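Local structure of peptide synthetase, module 7 (Actinoplanes teichomyceticus, 4TX3) at residues B[240-250]-B[439-448]; B[280-291]-B[304-315]. The protein is a condensation-family domain from module 7 of a nonribosomal peptide synthetase, and probably acts in making or processing the peptide on that assembly line. All coordinates share one frame; numbering follows the deposited sequence.

Interaction 1 of 2, residues B[240-250]-B[439-448]; sequences LRLDAGPHARL and LVRVLEQVAE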
loop_
_atom_site.group_PDB
_atom_site.type_symbol
_atom_site.label_atom_id
_atom_site.label_comp_id
_atom_site.label_asym_id
_atom_site.label_seq_id
_atom_site.Cartn_x
_atom_site.Cartn_y
_atom_site.Cartn_z
ATOM N N LEU B 240 16.483 -20.093 7.855
ATOM C CA LEU B 240 17.527 -19.351 8.514
ATOM C C LEU B 240 16.867 -18.375 9.470
ATOM O O LEU B 240 15.925 -17.681 9.074
ATOM C CB LEU B 240 18.372 -18.647 7.449
ATOM C CG LEU B 240 19.382 -17.537 7.681
ATOM C CD1 LEU B 240 20.138 -17.379 6.394
ATOM C CD2 LEU B 240 18.708 -16.233 8.020
ATOM N N ARG B 241 17.346 -18.320 10.714
ATOM C CA ARG B 241 16.848 -17.330 11.660
ATOM C C ARG B 241 17.967 -16.623 12.426
ATOM O O ARG B 241 18.937 -17.253 12.814
ATOM C CB ARG B 241 15.881 -17.970 12.663
ATOM C CG ARG B 241 15.164 -16.920 13.522
ATOM C CD ARG B 241 14.534 -17.447 14.812
ATOM N NE ARG B 241 14.230 -16.321 15.697
ATOM C CZ ARG B 241 13.121 -15.589 15.619
ATOM N NH1 ARG B 241 12.189 -15.879 14.712
ATOM N NH2 ARG B 241 12.939 -14.571 16.447
ATOM N N LEU B 242 17.810 -15.312 12.625
ATOM C CA LEU B 242 18.560 -14.518 13.599
ATOM C C LEU B 242 17.624 -14.061 14.717
ATOM O O LEU B 242 16.602 -13.427 14.439
ATOM C CB LEU B 242 19.199 -13.296 12.932
ATOM C CG LEU B 242 19.943 -12.348 13.869
ATOM C CD1 LEU B 242 21.186 -13.036 14.479
ATOM C CD2 LEU B 242 20.320 -11.080 13.128
ATOM N N ASP B 243 17.952 -14.375 15.972
ATOM C CA ASP B 243 17.030 -14.119 17.092
ATOM C C ASP B 243 16.830 -12.616 17.317
ATOM O O ASP B 243 17.591 -11.809 16.791
ATOM C CB ASP B 243 17.536 -14.792 18.380
ATOM C CG ASP B 243 17.350 -16.304 18.370
ATOM O OD1 ASP B 243 16.428 -16.794 17.678
ATOM O OD2 ASP B 243 18.125 -17.011 19.055
ATOM N N ALA B 244 15.823 -12.254 18.110
ATOM C CA ALA B 244 15.409 -10.862 18.274
ATOM C C ALA B 244 16.473 -9.984 18.938
ATOM O O ALA B 244 16.739 -8.865 18.491
ATOM C CB ALA B 244 14.098 -10.803 19.079
ATOM N N GLY B 245 17.060 -10.488 20.019
ATOM C CA GLY B 245 18.117 -9.782 20.726
ATOM C C GLY B 245 19.293 -9.356 19.850
ATOM O O GLY B 245 19.603 -8.166 19.773
ATOM N N PRO B 246 19.962 -10.325 19.199
ATOM C CA PRO B 246 21.024 -10.010 18.242
ATOM C C PRO B 246 20.536 -9.082 17.131
ATOM O O PRO B 246 21.247 -8.147 16.753
ATOM C CB PRO B 246 21.402 -11.374 17.670
ATOM C CG PRO B 246 20.980 -12.344 18.680
ATOM C CD PRO B 246 19.754 -11.776 19.320
ATOM N N HIS B 247 19.336 -9.338 16.618
ATOM C CA HIS B 247 18.737 -8.462 15.623
ATOM C C HIS B 247 18.710 -7.010 16.137
ATOM O O HIS B 247 19.054 -6.081 15.408
ATOM C CB HIS B 247 17.334 -8.953 15.260
ATOM C CG HIS B 247 16.643 -8.127 14.213
ATOM N ND1 HIS B 247 15.333 -8.333 13.851
ATOM C CD2 HIS B 247 17.087 -7.094 13.452
ATOM C CE1 HIS B 247 14.995 -7.467 12.909
ATOM N NE2 HIS B 247 16.037 -6.704 12.654
ATOM N N ALA B 248 18.354 -6.820 17.403
ATOM C CA ALA B 248 18.235 -5.477 17.960
ATOM C C ALA B 248 19.597 -4.851 18.278
ATOM O O ALA B 248 19.786 -3.643 18.106
ATOM C CB ALA B 248 17.340 -5.501 19.209
ATOM N N ARG B 249 20.546 -5.661 18.737
ATOM C CA ARG B 249 21.916 -5.172 18.960
ATOM C C ARG B 249 22.583 -4.707 17.665
ATOM O O ARG B 249 23.329 -3.727 17.666
ATOM C CB ARG B 249 22.787 -6.250 19.614
ATOM C CG ARG B 249 22.721 -6.254 21.127
ATOM C CD ARG B 249 23.820 -5.398 21.722
ATOM N NE ARG B 249 24.875 -6.196 22.342
ATOM C CZ ARG B 249 26.100 -5.742 22.591
ATOM N NH1 ARG B 249 26.433 -4.500 22.246
ATOM N NH2 ARG B 249 27.000 -6.540 23.159
ATOM N N LEU B 250 22.333 -5.431 16.574
ATOM C CA LEU B 250 22.824 -5.043 15.259
ATOM C C LEU B 250 22.282 -3.687 14.845
ATOM O O LEU B 250 22.982 -2.889 14.236
ATOM C CB LEU B 250 22.429 -6.071 14.212
ATOM C CG LEU B 250 23.513 -6.978 13.647
ATOM C CD1 LEU B 250 22.908 -7.729 12.491
ATOM C CD2 LEU B 250 24.727 -6.178 13.207
ATOM N N LEU B 439 26.275 -17.714 8.400
ATOM C CA LEU B 439 25.866 -16.326 8.248
ATOM C C LEU B 439 25.171 -15.862 9.523
ATOM O O LEU B 439 25.408 -14.736 9.987
ATOM C CB LEU B 439 24.968 -16.124 7.018
ATOM C CG LEU B 439 24.417 -14.692 6.918
ATOM C CD1 LEU B 439 25.524 -13.634 6.789
ATOM C CD2 LEU B 439 23.419 -14.556 5.782
ATOM N N VAL B 440 24.344 -16.728 10.114
ATOM C CA VAL B 440 23.708 -16.396 11.398
ATOM C C VAL B 440 24.757 -16.196 12.495
ATOM O O VAL B 440 24.676 -15.247 13.283
ATOM C CB VAL B 440 22.694 -17.485 11.841
ATOM C CG1 VAL B 440 22.154 -17.184 13.234
ATOM C CG2 VAL B 440 21.552 -17.593 10.837
ATOM N N ARG B 441 25.757 -17.079 12.527
ATOM C CA ARG B 441 26.827 -16.962 13.515
ATOM C C ARG B 441 27.618 -15.674 13.345
ATOM O O ARG B 441 27.890 -14.980 14.333
ATOM C CB ARG B 441 27.751 -18.176 13.453
ATOM C CG ARG B 441 27.038 -19.456 13.888
ATOM C CD ARG B 441 27.819 -20.268 14.923
ATOM N NE ARG B 441 28.397 -19.480 16.020
ATOM C CZ ARG B 441 29.677 -19.570 16.398
ATOM N NH1 ARG B 441 30.513 -20.399 15.755
ATOM N NH2 ARG B 441 30.133 -18.826 17.408
ATOM N N VAL B 442 27.960 -15.336 12.102
ATOM C CA VAL B 442 28.683 -14.094 11.854
ATOM C C VAL B 442 27.854 -12.919 12.326
ATOM O O VAL B 442 28.362 -12.024 12.994
ATOM C CB VAL B 442 29.041 -13.915 10.352
ATOM C CG1 VAL B 442 29.490 -12.488 10.062
ATOM C CG2 VAL B 442 30.090 -14.912 9.941
ATOM N N LEU B 443 26.571 -12.932 11.996
ATOM C CA LEU B 443 25.675 -11.858 12.436
ATOM C C LEU B 443 25.573 -11.759 13.970
ATOM O O LEU B 443 25.559 -10.654 14.520
ATOM C CB LEU B 443 24.289 -12.035 11.816
ATOM C CG LEU B 443 24.318 -11.686 10.320
ATOM C CD1 LEU B 443 23.241 -12.414 9.577
ATOM C CD2 LEU B 443 24.199 -10.183 10.107
ATOM N N GLU B 444 25.550 -12.886 14.672
ATOM C CA GLU B 444 25.547 -12.821 16.143
ATOM C C GLU B 444 26.832 -12.196 16.730
ATOM O O GLU B 444 26.756 -11.221 17.495
ATOM C CB GLU B 444 25.329 -14.211 16.730
ATOM C CG GLU B 444 23.963 -14.798 16.412
ATOM C CD GLU B 444 23.894 -16.298 16.665
ATOM O OE1 GLU B 444 24.967 -16.939 16.776
ATOM O OE2 GLU B 444 22.768 -16.837 16.761
ATOM N N GLN B 445 27.999 -12.739 16.364
ATOM C CA GLN B 445 29.298 -12.224 16.831
ATOM C C GLN B 445 29.473 -10.737 16.572
ATOM O O GLN B 445 29.948 -9.977 17.413
ATOM C CB GLN B 445 30.456 -12.970 16.156
ATOM C CG GLN B 445 30.360 -14.465 16.263
ATOM C CD GLN B 445 31.356 -15.168 15.369
ATOM O OE1 GLN B 445 32.493 -14.716 15.196
ATOM N NE2 GLN B 445 30.931 -16.279 14.781
ATOM N N VAL B 446 29.096 -10.338 15.379
ATOM C CA VAL B 446 29.328 -8.993 14.929
ATOM C C VAL B 446 28.343 -8.060 15.654
ATOM O O VAL B 446 28.658 -6.906 15.959
ATOM C CB VAL B 446 29.223 -8.952 13.377
ATOM C CG1 VAL B 446 28.330 -7.862 12.906
ATOM C CG2 VAL B 446 30.615 -8.873 12.745
ATOM N N ALA B 447 27.165 -8.584 15.979
ATOM C CA ALA B 447 26.194 -7.841 16.792
ATOM C C ALA B 447 26.708 -7.563 18.198
ATOM O O ALA B 447 26.573 -6.451 18.700
ATOM C CB ALA B 447 24.893 -8.587 16.873
ATOM N N GLU B 448 27.273 -8.575 18.844
ATOM C CA GLU B 448 27.827 -8.373 20.176
ATOM C C GLU B 448 29.137 -7.563 20.142
ATOM O O GLU B 448 29.368 -6.700 20.993
ATOM C CB GLU B 448 28.051 -9.719 20.867
ATOM C CG GLU B 448 29.126 -9.672 21.946
ATOM C CD GLU B 448 28.797 -10.518 23.170
ATOM O OE1 GLU B 448 28.499 -11.720 22.995
ATOM O OE2 GLU B 448 28.831 -9.975 24.305
HETATM O O HOH W 1 19.879 -16.088 16.336
HETATM O O HOH W 2 25.940 -3.854 17.633
#

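Interaction 2 of 2, residues B[280-291]-B[304-315]; sequences TDLVIGTTLPRD and FARPFPVRTDLS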
loop_
_atom_site.group_PDB
_atom_site.type_symbol
_atom_site.label_atom_id
_atom_site.label_comp_id
_atom_site.label_asym_id
_atom_site.label_seq_id
_atom_site.Cartn_x
_atom_site.Cartn_y
_atom_site.Cartn_z
ATOM N N THR B 280 39.448 -10.880 -1.183
ATOM C CA THR B 280 39.103 -9.593 -0.587
ATOM C C THR B 280 38.505 -8.625 -1.594
ATOM O O THR B 280 38.409 -7.434 -1.318
ATOM C CB THR B 280 40.335 -8.924 0.068
ATOM O OG1 THR B 280 41.389 -8.787 -0.901
ATOM C CG2 THR B 280 40.836 -9.761 1.219
ATOM N N ASP B 281 38.110 -9.140 -2.756
ATOM C CA ASP B 281 37.502 -8.331 -3.809
ATOM C C ASP B 281 36.201 -8.999 -4.237
ATOM O O ASP B 281 36.203 -9.994 -4.966
ATOM C CB ASP B 281 38.462 -8.168 -5.002
ATOM C CG ASP B 281 37.894 -7.260 -6.115
ATOM O OD1 ASP B 281 37.013 -6.422 -5.806
ATOM O OD2 ASP B 281 38.330 -7.378 -7.295
ATOM N N LEU B 282 35.083 -8.459 -3.773
ATOM C CA LEU B 282 33.818 -9.173 -3.886
ATOM C C LEU B 282 32.731 -8.301 -4.463
ATOM O O LEU B 282 32.704 -7.091 -4.216
ATOM C CB LEU B 282 33.366 -9.688 -2.517
ATOM C CG LEU B 282 34.186 -10.750 -1.794
ATOM C CD1 LEU B 282 33.498 -11.130 -0.495
ATOM C CD2 LEU B 282 34.310 -11.970 -2.662
ATOM N N VAL B 283 31.838 -8.911 -5.235
ATOM C CA VAL B 283 30.642 -8.222 -5.678
ATOM C C VAL B 283 29.417 -8.965 -5.161
ATOM O O VAL B 283 29.208 -10.128 -5.463
ATOM C CB VAL B 283 30.570 -8.087 -7.215
ATOM C CG1 VAL B 283 29.273 -7.402 -7.618
ATOM C CG2 VAL B 283 31.758 -7.304 -7.746
ATOM N N ILE B 284 28.628 -8.286 -4.342
ATOM C CA ILE B 284 27.354 -8.813 -3.891
ATOM C C ILE B 284 26.230 -8.006 -4.500
ATOM O O ILE B 284 26.176 -6.784 -4.338
ATOM C CB ILE B 284 27.228 -8.767 -2.385
ATOM C CG1 ILE B 284 28.318 -9.640 -1.752
ATOM C CG2 ILE B 284 25.827 -9.205 -1.976
ATOM C CD1 ILE B 284 28.293 -9.664 -0.254
ATOM N N GLY B 285 25.336 -8.688 -5.206
ATOM C CA GLY B 285 24.251 -8.017 -5.891
ATOM C C GLY B 285 22.940 -8.101 -5.132
ATOM O O GLY B 285 22.758 -8.941 -4.242
ATOM N N THR B 286 22.029 -7.211 -5.495
ATOM C CA THR B 286 20.700 -7.170 -4.921
ATOM C C THR B 286 19.699 -6.725 -5.986
ATOM O O THR B 286 20.081 -6.114 -6.984
ATOM C CB THR B 286 20.633 -6.217 -3.703
ATOM O OG1 THR B 286 19.485 -6.537 -2.906
ATOM C CG2 THR B 286 20.553 -4.765 -4.152
ATOM N N THR B 287 18.423 -7.046 -5.778
ATOM C CA THR B 287 17.389 -6.631 -6.706
ATOM C C THR B 287 16.511 -5.550 -6.075
ATOM O O THR B 287 15.836 -5.779 -5.079
ATOM C CB THR B 287 16.538 -7.816 -7.157
ATOM O OG1 THR B 287 17.391 -8.780 -7.777
ATOM C CG2 THR B 287 15.488 -7.378 -8.174
ATOM N N LEU B 288 16.556 -4.359 -6.661
ATOM C CA LEU B 288 15.726 -3.248 -6.238
ATOM C C LEU B 288 14.373 -3.306 -6.937
ATOM O O LEU B 288 14.304 -3.716 -8.100
ATOM C CB LEU B 288 16.398 -1.919 -6.568
ATOM C CG LEU B 288 17.817 -1.689 -6.085
ATOM C CD1 LEU B 288 18.254 -0.298 -6.500
ATOM C CD2 LEU B 288 17.848 -1.849 -4.588
ATOM N N PRO B 289 13.301 -2.861 -6.248
ATOM C CA PRO B 289 12.009 -2.714 -6.924
ATOM C C PRO B 289 12.043 -1.480 -7.813
ATOM O O PRO B 289 13.013 -0.718 -7.731
ATOM C CB PRO B 289 11.036 -2.510 -5.771
ATOM C CG PRO B 289 11.849 -1.688 -4.809
ATOM C CD PRO B 289 13.260 -2.281 -4.892
ATOM N N ARG B 290 11.005 -1.289 -8.626
ATOM C CA ARG B 290 10.836 -0.078 -9.407
ATOM C C ARG B 290 11.040 1.173 -8.549
ATOM O O ARG B 290 10.738 1.184 -7.361
ATOM C CB ARG B 290 9.448 -0.062 -10.048
ATOM C CG ARG B 290 8.307 -0.116 -9.055
ATOM C CD ARG B 290 6.970 -0.438 -9.740
ATOM N NE ARG B 290 6.804 -1.872 -9.976
ATOM C CZ ARG B 290 5.778 -2.418 -10.625
ATOM N NH1 ARG B 290 4.804 -1.655 -11.117
ATOM N NH2 ARG B 290 5.731 -3.730 -10.794
ATOM N N ASP B 291 11.575 2.215 -9.164
ATOM C CA ASP B 291 11.733 3.507 -8.523
ATOM C C ASP B 291 10.380 4.070 -8.029
ATOM O O ASP B 291 9.510 4.418 -8.819
ATOM C CB ASP B 291 12.420 4.442 -9.516
ATOM C CG ASP B 291 12.634 5.839 -8.977
ATOM O OD1 ASP B 291 12.346 6.104 -7.790
ATOM O OD2 ASP B 291 13.108 6.679 -9.768
ATOM N N PHE B 304 10.077 -4.608 -14.047
ATOM C CA PHE B 304 10.634 -3.369 -13.528
ATOM C C PHE B 304 11.744 -3.550 -12.502
ATOM O O PHE B 304 12.479 -2.606 -12.232
ATOM C CB PHE B 304 9.534 -2.519 -12.885
ATOM C CG PHE B 304 8.551 -1.976 -13.861
ATOM C CD1 PHE B 304 8.939 -1.005 -14.789
ATOM C CD2 PHE B 304 7.231 -2.413 -13.846
ATOM C CE1 PHE B 304 8.036 -0.500 -15.691
ATOM C CE2 PHE B 304 6.307 -1.907 -14.757
ATOM C CZ PHE B 304 6.707 -0.948 -15.677
ATOM N N ALA B 305 11.854 -4.719 -11.889
ATOM C CA ALA B 305 12.818 -4.839 -10.805
ATOM C C ALA B 305 14.223 -4.848 -11.405
ATOM O O ALA B 305 14.442 -5.446 -12.455
ATOM C CB ALA B 305 12.548 -6.095 -9.948
ATOM N N ARG B 306 15.162 -4.172 -10.751
ATOM C CA ARG B 306 16.486 -3.904 -11.347
ATOM C C ARG B 306 17.648 -4.412 -10.515
ATOM O O ARG B 306 17.811 -4.005 -9.352
ATOM C CB ARG B 306 16.647 -2.410 -11.539
ATOM C CG ARG B 306 15.920 -1.685 -10.462
ATOM C CD ARG B 306 15.580 -0.289 -10.831
ATOM N NE ARG B 306 14.993 0.342 -9.674
ATOM C CZ ARG B 306 15.315 1.557 -9.268
ATOM N NH1 ARG B 306 16.234 2.246 -9.941
ATOM N NH2 ARG B 306 14.744 2.063 -8.175
ATOM N N PRO B 307 18.464 -5.303 -11.105
ATOM C CA PRO B 307 19.699 -5.779 -10.470
ATOM C C PRO B 307 20.633 -4.613 -10.186
ATOM O O PRO B 307 20.638 -3.622 -10.912
ATOM C CB PRO B 307 20.299 -6.727 -11.509
ATOM C CG PRO B 307 19.139 -7.138 -12.361
ATOM C CD PRO B 307 18.250 -5.923 -12.420
ATOM N N PHE B 308 21.401 -4.744 -9.117
ATOM C CA PHE B 308 22.194 -3.661 -8.562
ATOM C C PHE B 308 23.398 -4.286 -7.836
ATOM O O PHE B 308 23.276 -4.770 -6.699
ATOM C CB PHE B 308 21.334 -2.812 -7.617
ATOM C CG PHE B 308 22.106 -1.766 -6.854
ATOM C CD1 PHE B 308 22.894 -0.837 -7.527
ATOM C CD2 PHE B 308 22.044 -1.712 -5.464
ATOM C CE1 PHE B 308 23.614 0.137 -6.829
ATOM C CE2 PHE B 308 22.760 -0.749 -4.749
ATOM C CZ PHE B 308 23.553 0.179 -5.438
ATOM N N PRO B 309 24.556 -4.314 -8.514
ATOM C CA PRO B 309 25.788 -4.931 -8.016
ATOM C C PRO B 309 26.637 -3.942 -7.252
ATOM O O PRO B 309 26.834 -2.833 -7.730
ATOM C CB PRO B 309 26.491 -5.362 -9.297
ATOM C CG PRO B 309 26.095 -4.289 -10.266
ATOM C CD PRO B 309 24.683 -3.915 -9.922
ATOM N N VAL B 310 27.127 -4.329 -6.083
ATOM C CA VAL B 310 28.009 -3.461 -5.320
ATOM C C VAL B 310 29.305 -4.189 -5.027
ATOM O O VAL B 310 29.316 -5.310 -4.511
ATOM C CB VAL B 310 27.346 -2.967 -4.020
ATOM C CG1 VAL B 310 28.361 -2.234 -3.151
ATOM C CG2 VAL B 310 26.165 -2.047 -4.363
ATOM N N ARG B 311 30.403 -3.556 -5.417
ATOM C CA ARG B 311 31.708 -4.149 -5.253
ATOM C C ARG B 311 32.263 -3.718 -3.912
ATOM O O ARG B 311 32.192 -2.542 -3.551
ATOM C CB ARG B 311 32.632 -3.732 -6.392
ATOM C CG ARG B 311 33.991 -4.369 -6.367
ATOM C CD ARG B 311 34.849 -3.755 -7.455
ATOM N NE ARG B 311 36.106 -4.466 -7.627
ATOM C CZ ARG B 311 36.889 -4.335 -8.689
ATOM N NH1 ARG B 311 36.536 -3.517 -9.672
ATOM N NH2 ARG B 311 38.016 -5.029 -8.778
ATOM N N THR B 312 32.807 -4.664 -3.159
ATOM C CA THR B 312 33.322 -4.319 -1.847
ATOM C C THR B 312 34.752 -4.800 -1.729
ATOM O O THR B 312 35.076 -5.890 -2.174
ATOM C CB THR B 312 32.432 -4.914 -0.728
ATOM O OG1 THR B 312 31.138 -4.292 -0.789
ATOM C CG2 THR B 312 33.025 -4.641 0.636
ATOM N N ASP B 313 35.611 -3.957 -1.164
ATOM C CA ASP B 313 37.010 -4.303 -0.957
ATOM C C ASP B 313 37.271 -4.648 0.505
ATOM O O ASP B 313 37.123 -3.798 1.374
ATOM C CB ASP B 313 37.907 -3.149 -1.407
ATOM C CG ASP B 313 39.384 -3.366 -1.059
ATOM O OD1 ASP B 313 39.811 -4.514 -0.805
ATOM O OD2 ASP B 313 40.133 -2.368 -1.062
ATOM N N LEU B 314 37.690 -5.888 0.761
ATOM C CA LEU B 314 37.857 -6.380 2.133
ATOM C C LEU B 314 39.307 -6.613 2.548
ATOM O O LEU B 314 39.572 -7.394 3.461
ATOM C CB LEU B 314 37.072 -7.676 2.325
ATOM C CG LEU B 314 35.578 -7.467 2.091
ATOM C CD1 LEU B 314 35.141 -8.193 0.822
ATOM C CD2 LEU B 314 34.770 -7.910 3.288
ATOM N N SER B 315 40.241 -5.932 1.899
ATOM C CA SER B 315 41.646 -6.084 2.255
ATOM C C SER B 315 41.969 -5.412 3.589
ATOM O O SER B 315 41.218 -4.554 4.053
ATOM C CB SER B 315 42.548 -5.521 1.144
ATOM O OG SER B 315 42.295 -4.145 0.917
HETATM O O HOH W 3 40.965 -6.722 -2.853
HETATM O O HOH W 4 13.941 1.068 -5.913
#

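Interaction 1 of 2, residues B[240-250]-B[439-448]
Both methyls of V440 press on the strand's backbone oxygen R241 O, CG1 at 3.2 Å and CG2 at 3.3 Å. In this alpha/beta layer packing of the condensation-domain fold, helix 429-448 lies against the junction of strand 235-242 and helix 244-255. The strand segment runs nearly parallel to the helix, and helix segments 244-250 and 439-448 cross at 54°. L240 CG rests 3.8 Å from V440 CG2, and the two side chains pass alongside, pointing opposite ways. L242 CD1 lies on the CG of E444. A447 CB sits against P246 O and L250 CG. The L250 and L443 side chains cross at about a right angle, with CD1 of L250 3.7 Å from CD2 of L443. R249 borders this apolar patch, its CB facing A447 O and CB. Bends at chi2 (-93°) and chi3 (-107°) then turn it over E448. A447 O lies 4.0 Å from NE, off one guanidinium face and toward its rim. CZ lies by E448 CA and O. NH2 nears E448 O at too poor an angle for a hydrogen bond, and the oppositely charged E448 OE2, 4.1 Å away, is beyond a salt bridge. A water donates to R249 O at 2.6 Å and to A447 O at 2.9 Å.

Interaction 2 of 2, residues B[280-291]-B[304-315]
P289 O is gripped by R306 NE at 3.0 Å and 162°, weakly by R306 NH2, and by a water that also accepts from that NH2. The NE donor stands above the carbonyl plane, while the oxygen lies in the guanidinium plane. L288 CD1 covers one guanidinium face. Further toward the same end of the hairpin, F304 CD2 sits over the centre of the R290 guanidinium, 3.5 Å above its plane. R290 also bonds to L297 O and M300 O and makes a salt bridge to D147. At the far end, R311 holds D281 side-on, with NE to OD1 and NH2 to OD2 both at 2.8 Å. The two groups are nearly coplanar, 20° apart. R311 reaches there because CG is anti to the backbone N (chi1 -176°) and the chain is extended to NE. A leucine in its place would probably leave the D281 carboxylate without its charge mate and the A213 and H211 carbonyls without their shared donor. Between these ends the strands pair antiparallel. P307 and P309, with no N-H, fall at non-hydrogen-bonded pairs. V283 CG1 lies beside P309 CB at 3.8 Å. On the other face T286 CG2 meets the edge of the F308 ring. L282 CD1 touches L314 CD1 at 3.6 Å. The whole is a long beta-hairpin, its 289-305 end consistent with the floor loop of condensation domains.

The two contacts are nested. Segments 280-291 and 304-315 fall in the chain between 240-250 and 439-448. The centres of the two interactions are about 22 Å apart and their nearest atoms about 9 Å, with no touch. They share two helices. Helix 261-278 packs on L439 and L443 of interaction 1 and on L282 and L314 of interaction 2. Helix 320-334 likewise reaches L250 and V446, then V310 and T312. One four-stranded sheet also joins them. Strand 235-242 is an outermost strand, and G285 of the hairpin bonds to the other, 363-369. Interaction 1 thus packs one margin of this half of the fold, while the hairpin of interaction 2 reaches from this half to D147 and helix 148-166.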